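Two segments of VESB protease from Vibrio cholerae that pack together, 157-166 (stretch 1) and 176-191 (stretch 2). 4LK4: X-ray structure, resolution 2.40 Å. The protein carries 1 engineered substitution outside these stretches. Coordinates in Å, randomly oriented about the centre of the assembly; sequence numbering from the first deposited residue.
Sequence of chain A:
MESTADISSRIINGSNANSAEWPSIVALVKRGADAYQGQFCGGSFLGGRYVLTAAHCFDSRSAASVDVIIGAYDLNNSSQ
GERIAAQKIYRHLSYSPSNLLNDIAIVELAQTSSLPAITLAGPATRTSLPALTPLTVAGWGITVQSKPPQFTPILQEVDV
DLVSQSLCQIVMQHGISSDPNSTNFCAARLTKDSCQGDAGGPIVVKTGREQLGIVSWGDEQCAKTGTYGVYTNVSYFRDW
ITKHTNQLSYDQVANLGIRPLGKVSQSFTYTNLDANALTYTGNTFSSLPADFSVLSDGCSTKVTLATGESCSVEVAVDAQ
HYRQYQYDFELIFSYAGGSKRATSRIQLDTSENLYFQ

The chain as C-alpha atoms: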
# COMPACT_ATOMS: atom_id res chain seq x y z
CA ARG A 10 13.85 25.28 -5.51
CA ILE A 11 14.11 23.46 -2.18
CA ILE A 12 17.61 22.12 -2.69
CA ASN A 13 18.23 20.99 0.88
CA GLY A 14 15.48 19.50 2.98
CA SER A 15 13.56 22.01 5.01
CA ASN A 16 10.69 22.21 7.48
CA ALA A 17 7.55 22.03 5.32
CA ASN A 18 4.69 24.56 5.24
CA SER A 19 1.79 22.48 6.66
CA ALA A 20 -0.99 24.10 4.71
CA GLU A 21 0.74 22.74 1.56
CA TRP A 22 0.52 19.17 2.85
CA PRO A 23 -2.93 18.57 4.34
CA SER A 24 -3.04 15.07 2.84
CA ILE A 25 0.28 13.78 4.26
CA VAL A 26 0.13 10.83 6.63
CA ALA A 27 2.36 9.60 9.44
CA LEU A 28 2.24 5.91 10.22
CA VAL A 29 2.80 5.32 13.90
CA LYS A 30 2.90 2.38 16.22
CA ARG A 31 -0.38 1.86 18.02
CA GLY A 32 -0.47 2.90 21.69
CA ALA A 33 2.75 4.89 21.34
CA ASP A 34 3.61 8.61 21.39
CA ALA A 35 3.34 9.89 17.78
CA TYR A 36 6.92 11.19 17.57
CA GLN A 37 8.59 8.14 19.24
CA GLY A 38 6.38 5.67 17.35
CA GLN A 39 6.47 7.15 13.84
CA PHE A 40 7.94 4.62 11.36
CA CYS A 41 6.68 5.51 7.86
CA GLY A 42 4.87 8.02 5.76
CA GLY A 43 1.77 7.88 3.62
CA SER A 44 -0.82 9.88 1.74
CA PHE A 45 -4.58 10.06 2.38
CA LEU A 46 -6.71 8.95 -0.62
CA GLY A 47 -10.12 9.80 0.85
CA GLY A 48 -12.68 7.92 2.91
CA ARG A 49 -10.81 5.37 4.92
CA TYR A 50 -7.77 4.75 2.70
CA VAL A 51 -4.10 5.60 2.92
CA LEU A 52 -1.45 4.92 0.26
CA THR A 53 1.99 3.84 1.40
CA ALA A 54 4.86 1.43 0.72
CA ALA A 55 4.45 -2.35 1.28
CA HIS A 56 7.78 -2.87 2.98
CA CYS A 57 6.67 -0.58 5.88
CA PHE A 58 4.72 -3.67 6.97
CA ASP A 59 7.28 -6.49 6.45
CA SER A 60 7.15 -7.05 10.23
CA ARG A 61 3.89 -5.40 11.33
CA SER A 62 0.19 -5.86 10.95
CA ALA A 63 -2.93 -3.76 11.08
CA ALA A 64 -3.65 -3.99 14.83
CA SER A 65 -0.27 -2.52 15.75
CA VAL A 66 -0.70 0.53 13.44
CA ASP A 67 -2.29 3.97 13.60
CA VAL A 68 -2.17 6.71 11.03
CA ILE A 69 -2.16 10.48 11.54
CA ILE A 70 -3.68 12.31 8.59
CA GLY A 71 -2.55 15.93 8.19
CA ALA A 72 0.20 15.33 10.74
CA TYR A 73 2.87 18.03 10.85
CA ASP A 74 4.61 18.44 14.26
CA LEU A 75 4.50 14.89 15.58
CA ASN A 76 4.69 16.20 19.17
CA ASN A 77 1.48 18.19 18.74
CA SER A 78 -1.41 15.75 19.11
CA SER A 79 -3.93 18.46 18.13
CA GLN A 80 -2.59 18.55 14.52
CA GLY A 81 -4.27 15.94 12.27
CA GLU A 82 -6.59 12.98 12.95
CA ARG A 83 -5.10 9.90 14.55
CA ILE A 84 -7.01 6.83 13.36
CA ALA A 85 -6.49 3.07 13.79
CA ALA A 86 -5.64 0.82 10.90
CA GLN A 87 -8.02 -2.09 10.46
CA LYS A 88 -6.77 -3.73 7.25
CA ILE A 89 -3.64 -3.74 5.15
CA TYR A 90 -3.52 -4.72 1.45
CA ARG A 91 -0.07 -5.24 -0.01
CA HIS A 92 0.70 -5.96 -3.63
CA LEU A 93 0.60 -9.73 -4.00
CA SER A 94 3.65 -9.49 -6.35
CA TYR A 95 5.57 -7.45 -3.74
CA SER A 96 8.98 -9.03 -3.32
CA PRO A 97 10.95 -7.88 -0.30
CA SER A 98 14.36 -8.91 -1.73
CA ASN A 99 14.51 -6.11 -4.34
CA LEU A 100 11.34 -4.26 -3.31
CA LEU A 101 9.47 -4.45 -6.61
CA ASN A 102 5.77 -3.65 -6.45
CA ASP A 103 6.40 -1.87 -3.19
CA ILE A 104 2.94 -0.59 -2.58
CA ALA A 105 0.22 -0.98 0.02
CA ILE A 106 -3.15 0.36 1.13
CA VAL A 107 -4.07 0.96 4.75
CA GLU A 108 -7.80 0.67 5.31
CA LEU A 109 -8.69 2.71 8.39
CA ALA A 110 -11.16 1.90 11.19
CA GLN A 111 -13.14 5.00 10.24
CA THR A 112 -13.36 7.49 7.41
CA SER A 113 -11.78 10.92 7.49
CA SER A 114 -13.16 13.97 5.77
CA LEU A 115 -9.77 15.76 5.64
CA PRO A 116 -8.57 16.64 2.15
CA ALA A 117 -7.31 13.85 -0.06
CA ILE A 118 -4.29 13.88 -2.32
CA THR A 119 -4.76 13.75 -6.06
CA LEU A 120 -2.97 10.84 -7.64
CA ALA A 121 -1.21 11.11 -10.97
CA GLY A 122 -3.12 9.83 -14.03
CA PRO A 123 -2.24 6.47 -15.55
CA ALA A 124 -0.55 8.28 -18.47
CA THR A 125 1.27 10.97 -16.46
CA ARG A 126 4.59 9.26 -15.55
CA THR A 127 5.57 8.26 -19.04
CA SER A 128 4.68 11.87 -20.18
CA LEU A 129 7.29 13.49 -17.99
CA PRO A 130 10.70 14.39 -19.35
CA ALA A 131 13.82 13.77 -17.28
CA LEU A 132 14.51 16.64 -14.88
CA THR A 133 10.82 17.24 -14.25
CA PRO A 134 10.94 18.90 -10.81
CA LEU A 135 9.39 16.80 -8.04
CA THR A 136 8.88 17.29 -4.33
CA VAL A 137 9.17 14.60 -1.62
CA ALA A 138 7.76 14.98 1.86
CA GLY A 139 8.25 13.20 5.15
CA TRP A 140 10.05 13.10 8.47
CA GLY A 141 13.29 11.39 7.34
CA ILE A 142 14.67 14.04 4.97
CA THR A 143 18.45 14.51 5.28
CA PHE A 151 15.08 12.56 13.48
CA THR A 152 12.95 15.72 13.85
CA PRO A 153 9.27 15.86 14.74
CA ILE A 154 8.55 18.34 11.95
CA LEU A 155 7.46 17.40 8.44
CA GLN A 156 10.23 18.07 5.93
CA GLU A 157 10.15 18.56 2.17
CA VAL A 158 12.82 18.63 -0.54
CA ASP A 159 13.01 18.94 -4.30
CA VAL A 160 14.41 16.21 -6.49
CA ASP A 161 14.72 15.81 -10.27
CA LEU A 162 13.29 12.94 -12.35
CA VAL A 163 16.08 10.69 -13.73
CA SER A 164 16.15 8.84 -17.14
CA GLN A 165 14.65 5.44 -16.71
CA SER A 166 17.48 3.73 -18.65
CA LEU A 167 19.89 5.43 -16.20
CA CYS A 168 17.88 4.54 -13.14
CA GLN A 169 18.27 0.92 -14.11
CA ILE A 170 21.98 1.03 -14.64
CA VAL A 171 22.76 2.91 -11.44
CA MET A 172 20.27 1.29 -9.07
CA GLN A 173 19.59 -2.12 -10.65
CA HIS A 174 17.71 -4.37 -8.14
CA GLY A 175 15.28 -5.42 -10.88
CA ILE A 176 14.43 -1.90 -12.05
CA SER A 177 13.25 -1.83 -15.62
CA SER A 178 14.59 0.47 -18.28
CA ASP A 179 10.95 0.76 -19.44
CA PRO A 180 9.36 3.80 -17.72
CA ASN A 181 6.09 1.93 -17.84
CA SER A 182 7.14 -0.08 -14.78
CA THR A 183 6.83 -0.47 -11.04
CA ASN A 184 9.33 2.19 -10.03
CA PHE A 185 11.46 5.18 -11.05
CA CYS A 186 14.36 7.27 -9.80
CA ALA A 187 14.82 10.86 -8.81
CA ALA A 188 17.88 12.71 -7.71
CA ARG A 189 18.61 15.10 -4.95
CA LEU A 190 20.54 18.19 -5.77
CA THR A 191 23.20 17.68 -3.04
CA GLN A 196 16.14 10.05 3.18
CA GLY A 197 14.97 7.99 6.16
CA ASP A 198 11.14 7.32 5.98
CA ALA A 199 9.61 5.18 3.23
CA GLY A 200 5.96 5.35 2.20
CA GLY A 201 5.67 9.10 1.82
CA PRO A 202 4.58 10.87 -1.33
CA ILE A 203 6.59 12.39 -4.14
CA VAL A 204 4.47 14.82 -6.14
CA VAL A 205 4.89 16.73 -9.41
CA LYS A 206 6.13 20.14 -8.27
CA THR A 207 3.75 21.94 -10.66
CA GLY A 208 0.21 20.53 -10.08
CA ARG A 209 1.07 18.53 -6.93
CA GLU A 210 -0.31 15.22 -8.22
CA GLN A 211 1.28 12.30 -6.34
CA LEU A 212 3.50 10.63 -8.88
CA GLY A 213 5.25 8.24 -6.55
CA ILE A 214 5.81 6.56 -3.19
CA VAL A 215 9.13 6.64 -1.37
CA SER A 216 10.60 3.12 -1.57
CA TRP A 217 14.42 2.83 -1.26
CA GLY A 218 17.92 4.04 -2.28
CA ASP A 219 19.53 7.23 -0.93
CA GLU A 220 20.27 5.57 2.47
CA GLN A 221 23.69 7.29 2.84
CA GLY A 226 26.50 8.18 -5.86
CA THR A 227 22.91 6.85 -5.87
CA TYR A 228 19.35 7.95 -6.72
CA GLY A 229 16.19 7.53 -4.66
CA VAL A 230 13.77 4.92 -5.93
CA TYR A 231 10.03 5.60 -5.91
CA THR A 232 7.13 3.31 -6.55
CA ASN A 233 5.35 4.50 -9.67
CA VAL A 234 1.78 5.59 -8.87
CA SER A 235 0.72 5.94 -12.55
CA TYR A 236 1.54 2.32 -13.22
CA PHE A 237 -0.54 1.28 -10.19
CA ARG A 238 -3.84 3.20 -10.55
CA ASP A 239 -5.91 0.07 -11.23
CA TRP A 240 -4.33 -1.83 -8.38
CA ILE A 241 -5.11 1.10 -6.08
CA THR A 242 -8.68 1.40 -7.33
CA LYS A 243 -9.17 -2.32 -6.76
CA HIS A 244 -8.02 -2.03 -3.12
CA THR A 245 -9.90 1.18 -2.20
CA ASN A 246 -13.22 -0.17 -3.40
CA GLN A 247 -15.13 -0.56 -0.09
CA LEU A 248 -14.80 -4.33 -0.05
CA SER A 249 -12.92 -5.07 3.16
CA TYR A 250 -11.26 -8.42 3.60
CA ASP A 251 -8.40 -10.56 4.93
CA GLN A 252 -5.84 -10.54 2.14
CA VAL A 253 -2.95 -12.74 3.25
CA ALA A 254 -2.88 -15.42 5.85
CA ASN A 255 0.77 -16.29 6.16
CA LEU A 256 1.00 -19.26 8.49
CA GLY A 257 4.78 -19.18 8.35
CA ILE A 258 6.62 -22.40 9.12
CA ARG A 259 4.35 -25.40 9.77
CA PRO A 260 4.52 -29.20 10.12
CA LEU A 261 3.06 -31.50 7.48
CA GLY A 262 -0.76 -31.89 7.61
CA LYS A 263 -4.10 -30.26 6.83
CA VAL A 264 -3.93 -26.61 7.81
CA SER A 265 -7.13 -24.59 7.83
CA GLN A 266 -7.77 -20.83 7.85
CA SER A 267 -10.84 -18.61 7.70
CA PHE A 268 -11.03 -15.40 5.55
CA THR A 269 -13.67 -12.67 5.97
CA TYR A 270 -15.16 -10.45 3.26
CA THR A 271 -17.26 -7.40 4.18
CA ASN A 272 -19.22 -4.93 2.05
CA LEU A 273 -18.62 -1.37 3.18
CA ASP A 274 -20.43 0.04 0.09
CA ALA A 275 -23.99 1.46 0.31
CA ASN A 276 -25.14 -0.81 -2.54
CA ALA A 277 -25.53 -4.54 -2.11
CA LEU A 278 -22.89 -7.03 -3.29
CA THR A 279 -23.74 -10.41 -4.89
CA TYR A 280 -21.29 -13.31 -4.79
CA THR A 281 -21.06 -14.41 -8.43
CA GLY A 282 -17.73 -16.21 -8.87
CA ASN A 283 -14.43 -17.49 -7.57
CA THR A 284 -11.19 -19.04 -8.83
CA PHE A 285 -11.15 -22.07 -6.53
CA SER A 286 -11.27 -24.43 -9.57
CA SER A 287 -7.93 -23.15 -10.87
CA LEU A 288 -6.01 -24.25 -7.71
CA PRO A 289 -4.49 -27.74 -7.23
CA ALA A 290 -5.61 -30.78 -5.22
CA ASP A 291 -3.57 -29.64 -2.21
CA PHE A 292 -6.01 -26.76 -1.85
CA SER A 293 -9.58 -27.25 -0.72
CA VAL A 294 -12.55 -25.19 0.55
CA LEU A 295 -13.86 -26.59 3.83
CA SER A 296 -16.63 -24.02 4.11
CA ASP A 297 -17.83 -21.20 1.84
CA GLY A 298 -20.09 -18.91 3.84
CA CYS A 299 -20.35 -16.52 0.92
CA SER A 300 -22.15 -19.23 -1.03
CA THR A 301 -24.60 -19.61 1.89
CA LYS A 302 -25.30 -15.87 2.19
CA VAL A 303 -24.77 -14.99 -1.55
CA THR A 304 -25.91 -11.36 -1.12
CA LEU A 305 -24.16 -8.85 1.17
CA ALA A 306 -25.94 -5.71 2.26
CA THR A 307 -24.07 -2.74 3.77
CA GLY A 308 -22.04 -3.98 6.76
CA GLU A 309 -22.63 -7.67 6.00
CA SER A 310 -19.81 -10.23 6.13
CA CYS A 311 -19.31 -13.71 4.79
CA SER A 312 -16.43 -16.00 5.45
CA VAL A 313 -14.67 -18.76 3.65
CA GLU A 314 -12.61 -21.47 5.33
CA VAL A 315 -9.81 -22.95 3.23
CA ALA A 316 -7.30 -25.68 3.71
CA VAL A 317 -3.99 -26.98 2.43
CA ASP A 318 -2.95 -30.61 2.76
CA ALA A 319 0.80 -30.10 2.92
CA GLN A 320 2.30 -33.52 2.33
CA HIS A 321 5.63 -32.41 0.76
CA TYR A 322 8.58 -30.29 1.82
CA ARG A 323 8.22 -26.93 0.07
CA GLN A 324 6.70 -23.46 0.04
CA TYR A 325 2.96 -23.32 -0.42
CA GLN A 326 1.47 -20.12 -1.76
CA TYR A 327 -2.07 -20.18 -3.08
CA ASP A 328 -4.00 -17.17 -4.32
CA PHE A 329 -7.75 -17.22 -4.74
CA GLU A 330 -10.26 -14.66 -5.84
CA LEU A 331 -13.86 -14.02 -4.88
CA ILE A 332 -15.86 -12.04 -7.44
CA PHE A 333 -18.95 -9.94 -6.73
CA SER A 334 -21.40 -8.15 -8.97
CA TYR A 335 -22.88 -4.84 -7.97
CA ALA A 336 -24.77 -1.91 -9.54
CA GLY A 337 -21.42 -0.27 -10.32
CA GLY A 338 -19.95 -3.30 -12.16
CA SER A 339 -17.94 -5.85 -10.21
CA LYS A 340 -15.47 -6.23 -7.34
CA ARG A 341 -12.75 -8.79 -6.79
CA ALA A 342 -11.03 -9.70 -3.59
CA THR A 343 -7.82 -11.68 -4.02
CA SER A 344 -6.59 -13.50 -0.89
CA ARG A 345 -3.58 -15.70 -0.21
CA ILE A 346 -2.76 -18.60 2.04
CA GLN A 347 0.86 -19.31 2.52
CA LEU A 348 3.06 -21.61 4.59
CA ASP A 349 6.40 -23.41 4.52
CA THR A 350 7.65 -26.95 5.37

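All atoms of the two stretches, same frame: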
# COMPACT_ATOMS: atom_id res chain seq x y z
N GLU A 157 10.31 18.73 3.59
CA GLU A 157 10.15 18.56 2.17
C GLU A 157 11.48 18.83 1.48
O GLU A 157 12.37 19.43 2.06
CB GLU A 157 9.03 19.45 1.61
CG GLU A 157 9.07 20.91 2.02
CD GLU A 157 8.06 21.78 1.29
OE1 GLU A 157 7.50 21.30 0.29
OE2 GLU A 157 7.81 22.94 1.68
N VAL A 158 11.64 18.34 0.26
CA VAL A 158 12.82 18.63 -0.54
C VAL A 158 12.52 18.40 -2.02
O VAL A 158 11.68 17.57 -2.40
CB VAL A 158 14.01 17.75 -0.11
CG1 VAL A 158 13.72 16.28 -0.35
CG2 VAL A 158 15.31 18.19 -0.78
N ASP A 159 13.18 19.15 -2.88
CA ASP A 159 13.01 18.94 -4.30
C ASP A 159 14.04 17.95 -4.83
O ASP A 159 15.16 17.87 -4.34
CB ASP A 159 13.07 20.26 -5.06
CG ASP A 159 11.74 21.03 -4.97
OD1 ASP A 159 10.69 20.41 -4.63
OD2 ASP A 159 11.73 22.24 -5.29
N VAL A 160 13.59 17.18 -5.81
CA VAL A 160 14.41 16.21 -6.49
C VAL A 160 14.04 16.27 -7.95
O VAL A 160 12.94 16.66 -8.28
CB VAL A 160 14.14 14.79 -5.95
CG1 VAL A 160 14.53 14.69 -4.49
CG2 VAL A 160 12.69 14.40 -6.10
N ASP A 161 14.96 15.87 -8.81
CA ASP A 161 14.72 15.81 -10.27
C ASP A 161 14.48 14.39 -10.79
O ASP A 161 15.21 13.46 -10.42
CB ASP A 161 15.93 16.37 -11.02
CG ASP A 161 16.01 17.88 -10.97
OD1 ASP A 161 15.10 18.53 -10.39
OD2 ASP A 161 16.99 18.43 -11.52
N LEU A 162 13.51 14.23 -11.68
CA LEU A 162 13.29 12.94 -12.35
C LEU A 162 14.53 12.54 -13.15
O LEU A 162 15.09 13.37 -13.82
CB LEU A 162 12.06 13.01 -13.25
CG LEU A 162 11.51 11.71 -13.86
CD1 LEU A 162 11.22 10.61 -12.84
CD2 LEU A 162 10.25 12.05 -14.66
N VAL A 163 14.94 11.29 -13.03
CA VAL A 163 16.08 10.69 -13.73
C VAL A 163 15.61 9.84 -14.93
O VAL A 163 14.51 9.30 -14.90
CB VAL A 163 16.83 9.76 -12.74
CG1 VAL A 163 18.00 9.03 -13.40
CG2 VAL A 163 17.30 10.55 -11.53
N SER A 164 16.45 9.72 -15.97
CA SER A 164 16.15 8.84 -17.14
C SER A 164 15.94 7.42 -16.67
O SER A 164 16.75 6.89 -15.94
CB SER A 164 17.30 8.80 -18.17
OG SER A 164 17.64 10.12 -18.66
N GLN A 165 14.86 6.79 -17.11
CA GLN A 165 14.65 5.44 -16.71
C GLN A 165 15.81 4.52 -17.11
O GLN A 165 16.24 3.69 -16.32
CB GLN A 165 13.30 4.90 -17.19
CG GLN A 165 12.87 3.62 -16.44
CD GLN A 165 12.36 3.87 -15.03
OE1 GLN A 165 11.98 4.97 -14.68
NE2 GLN A 165 12.32 2.83 -14.23
N SER A 166 16.38 4.66 -18.30
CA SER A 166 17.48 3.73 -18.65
C SER A 166 18.65 3.90 -17.66
O SER A 166 19.34 2.93 -17.31
CB SER A 166 17.95 3.90 -20.11
OG SER A 166 18.51 5.18 -20.29
N ILE A 176 15.05 -3.08 -11.48
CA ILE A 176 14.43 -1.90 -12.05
C ILE A 176 14.44 -2.07 -13.55
O ILE A 176 15.43 -2.53 -14.12
CB ILE A 176 15.19 -0.62 -11.65
CG1 ILE A 176 14.98 -0.33 -10.16
CG2 ILE A 176 14.74 0.57 -12.49
CD1 ILE A 176 16.02 0.58 -9.57
N SER A 177 13.35 -1.68 -14.19
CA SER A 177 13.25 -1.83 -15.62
C SER A 177 13.74 -0.55 -16.28
O SER A 177 13.69 0.52 -15.69
CB SER A 177 11.81 -2.15 -16.03
OG SER A 177 11.68 -2.17 -17.45
N SER A 178 14.23 -0.69 -17.50
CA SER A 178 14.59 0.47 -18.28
C SER A 178 13.33 1.08 -18.91
O SER A 178 13.37 2.22 -19.36
CB SER A 178 15.58 0.07 -19.37
OG SER A 178 14.94 -0.72 -20.34
N ASP A 179 12.24 0.31 -18.94
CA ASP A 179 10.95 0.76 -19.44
C ASP A 179 10.32 1.62 -18.35
O ASP A 179 10.14 1.16 -17.23
CB ASP A 179 10.07 -0.45 -19.75
CG ASP A 179 8.74 -0.09 -20.40
OD1 ASP A 179 8.33 1.06 -20.25
OD2 ASP A 179 8.10 -0.97 -21.05
N PRO A 180 10.00 2.89 -18.67
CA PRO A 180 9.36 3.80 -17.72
C PRO A 180 7.97 3.31 -17.29
O PRO A 180 7.46 3.70 -16.23
CB PRO A 180 9.21 5.11 -18.52
CG PRO A 180 10.14 4.99 -19.68
CD PRO A 180 10.21 3.54 -19.98
N ASN A 181 7.36 2.50 -18.14
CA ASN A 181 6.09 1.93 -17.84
C ASN A 181 6.33 0.71 -16.95
O ASN A 181 6.10 -0.41 -17.36
CB ASN A 181 5.36 1.56 -19.13
CG ASN A 181 4.04 0.88 -18.88
OD1 ASN A 181 3.36 1.20 -17.91
ND2 ASN A 181 3.69 -0.07 -19.72
N SER A 182 6.80 0.97 -15.74
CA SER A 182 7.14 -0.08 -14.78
C SER A 182 6.91 0.39 -13.34
O SER A 182 6.60 1.56 -13.07
CB SER A 182 8.61 -0.51 -14.94
OG SER A 182 9.48 0.62 -14.84
N THR A 183 7.11 -0.57 -12.44
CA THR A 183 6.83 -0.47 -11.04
C THR A 183 7.51 0.69 -10.30
O THR A 183 7.00 1.12 -9.26
CB THR A 183 7.25 -1.78 -10.32
OG1 THR A 183 6.90 -1.70 -8.93
CG2 THR A 183 8.75 -2.03 -10.41
N ASN A 184 8.68 1.13 -10.75
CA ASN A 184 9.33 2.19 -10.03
C ASN A 184 10.23 3.05 -10.90
O ASN A 184 10.55 2.68 -12.04
CB ASN A 184 10.08 1.66 -8.80
CG ASN A 184 11.11 0.59 -9.13
OD1 ASN A 184 11.55 0.44 -10.26
ND2 ASN A 184 11.53 -0.13 -8.11
N PHE A 185 10.57 4.22 -10.37
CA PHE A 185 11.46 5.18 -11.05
C PHE A 185 12.39 5.84 -10.04
O PHE A 185 12.24 5.68 -8.83
CB PHE A 185 10.64 6.26 -11.78
CG PHE A 185 9.87 7.17 -10.86
CD1 PHE A 185 10.45 8.30 -10.33
CD2 PHE A 185 8.55 6.90 -10.54
CE1 PHE A 185 9.72 9.15 -9.52
CE2 PHE A 185 7.84 7.72 -9.69
CZ PHE A 185 8.43 8.85 -9.19
N CYS A 186 13.32 6.63 -10.57
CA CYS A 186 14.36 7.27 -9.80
C CYS A 186 14.24 8.78 -9.87
O CYS A 186 13.81 9.34 -10.87
CB CYS A 186 15.73 6.94 -10.39
SG CYS A 186 16.30 5.27 -10.08
N ALA A 187 14.71 9.43 -8.82
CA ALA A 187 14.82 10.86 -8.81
C ALA A 187 15.99 11.23 -7.96
O ALA A 187 16.33 10.54 -6.99
CB ALA A 187 13.56 11.46 -8.25
N ALA A 188 16.61 12.34 -8.31
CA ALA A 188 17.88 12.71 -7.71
C ALA A 188 17.77 13.96 -6.90
O ALA A 188 17.16 14.96 -7.31
CB ALA A 188 18.92 12.90 -8.80
N ARG A 189 18.42 13.91 -5.75
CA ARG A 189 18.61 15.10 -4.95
C ARG A 189 19.70 15.97 -5.48
O ARG A 189 20.57 15.51 -6.21
CB ARG A 189 18.86 14.72 -3.52
CG ARG A 189 17.49 14.40 -2.98
CD ARG A 189 17.51 13.81 -1.63
NE ARG A 189 18.01 14.77 -0.66
CZ ARG A 189 17.68 14.70 0.61
NH1 ARG A 189 16.84 13.72 1.00
NH2 ARG A 189 18.20 15.59 1.47
N LEU A 190 19.64 17.25 -5.16
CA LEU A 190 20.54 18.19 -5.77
C LEU A 190 21.79 18.41 -4.94
O LEU A 190 22.59 19.22 -5.32
CB LEU A 190 19.81 19.50 -6.06
CG LEU A 190 18.39 19.31 -6.64
CD1 LEU A 190 17.71 20.67 -6.83
CD2 LEU A 190 18.41 18.54 -7.94
N THR A 191 21.97 17.66 -3.84
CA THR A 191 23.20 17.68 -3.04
C THR A 191 23.65 16.26 -2.58
O THR A 191 24.58 16.10 -1.75
CB THR A 191 23.00 18.52 -1.77
OG1 THR A 191 21.97 17.90 -1.00
CG2 THR A 191 22.59 19.96 -2.11
O HOH W 1 17.66 17.83 -3.49
O HOH W 2 13.93 6.89 -13.42

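Segments 157-166 and 176-191 of VESB protease pack through an antiparallel strand pairing, in which Asp 161 lies opposite Ala 188 and Leu 162 opposite Ala 187, preceded in stretch 2 by a loop that closes around the side chain of Gln 165; together they bury 791 Å². The strand axes approach to 4.3 Å, and their directions differ by 129°, so the pair is strongly twisted.

Early in stretch 2 the carbonyl of Ser 177 turns toward the side-chain amide of Gln 165: Gln 165 NE2 donates to Ser 177 O at 3.1 Å. Ser 178 runs alongside the start of the helix at Gln 165 and Ser 166, with Ser 178 O 3.3 Å from Gln 165 CG. The loop then braces itself. Asp 179 N donates to Ser 177 OG (2.9 Å), Asp 179 OD1 accepts from Asn 181 N (2.7 Å), and Ser 182 OG donates to Asp 179 O (2.5 Å), bonds that hold the turn compact beside Gln 165. Pro 180 adds a nonpolar flank, with Pro 180 CG 4.0 Å from Gln 165 CB.

At Asn 184 the strand begins, and its carbonyl takes the second bond from the amide, Gln 165 NE2 to Asn 184 O at 2.8 Å. One side-chain nitrogen thus ties the loop and the strand start together, satisfying two backbone carbonyls. Phe 185 points toward stretch 1, where Phe 185 CD1 meets Leu 162 CD1 at 3.5 Å in an apolar contact.

Cys 186 joins the backbone ladder: Val 163 N donates to Cys 186 O at 3.1 Å. Beside this bond, Val 163 CB and Cys 186 CB touch at 3.8 Å. A water bridges the neighbouring polar groups, accepting from Cys 186 N (2.9 Å) and donating to Val 163 O (2.9 Å) and Gln 165 OE1 (3.0 Å).

Ala 187 faces Leu 162 in a non-hydrogen-bonded pair, and on this face Ala 187 CB packs against Val 160 CG2 at 3.7 Å. Ala 188 and Asp 161 form the hydrogen-bonded pair, exchanging two nearly straight bonds of 2.8 Å, Asp 161 N to Ala 188 O and Ala 188 N to Asp 161 O. Ala 188 CB also meets Val 163 CG2 at 3.9 Å.

Arg 189 lays its aliphatic part on Val 160, Arg 189 CG to Val 160 CG1 at 3.3 Å, while Val 158 CG1 sits over one face of the guanidinium, 4.3 Å from Arg 189 NH1. At Leu 190 a water takes over from direct pairing, accepting from Leu 190 N (2.7 Å) and donating to Asp 159 O (2.6 Å).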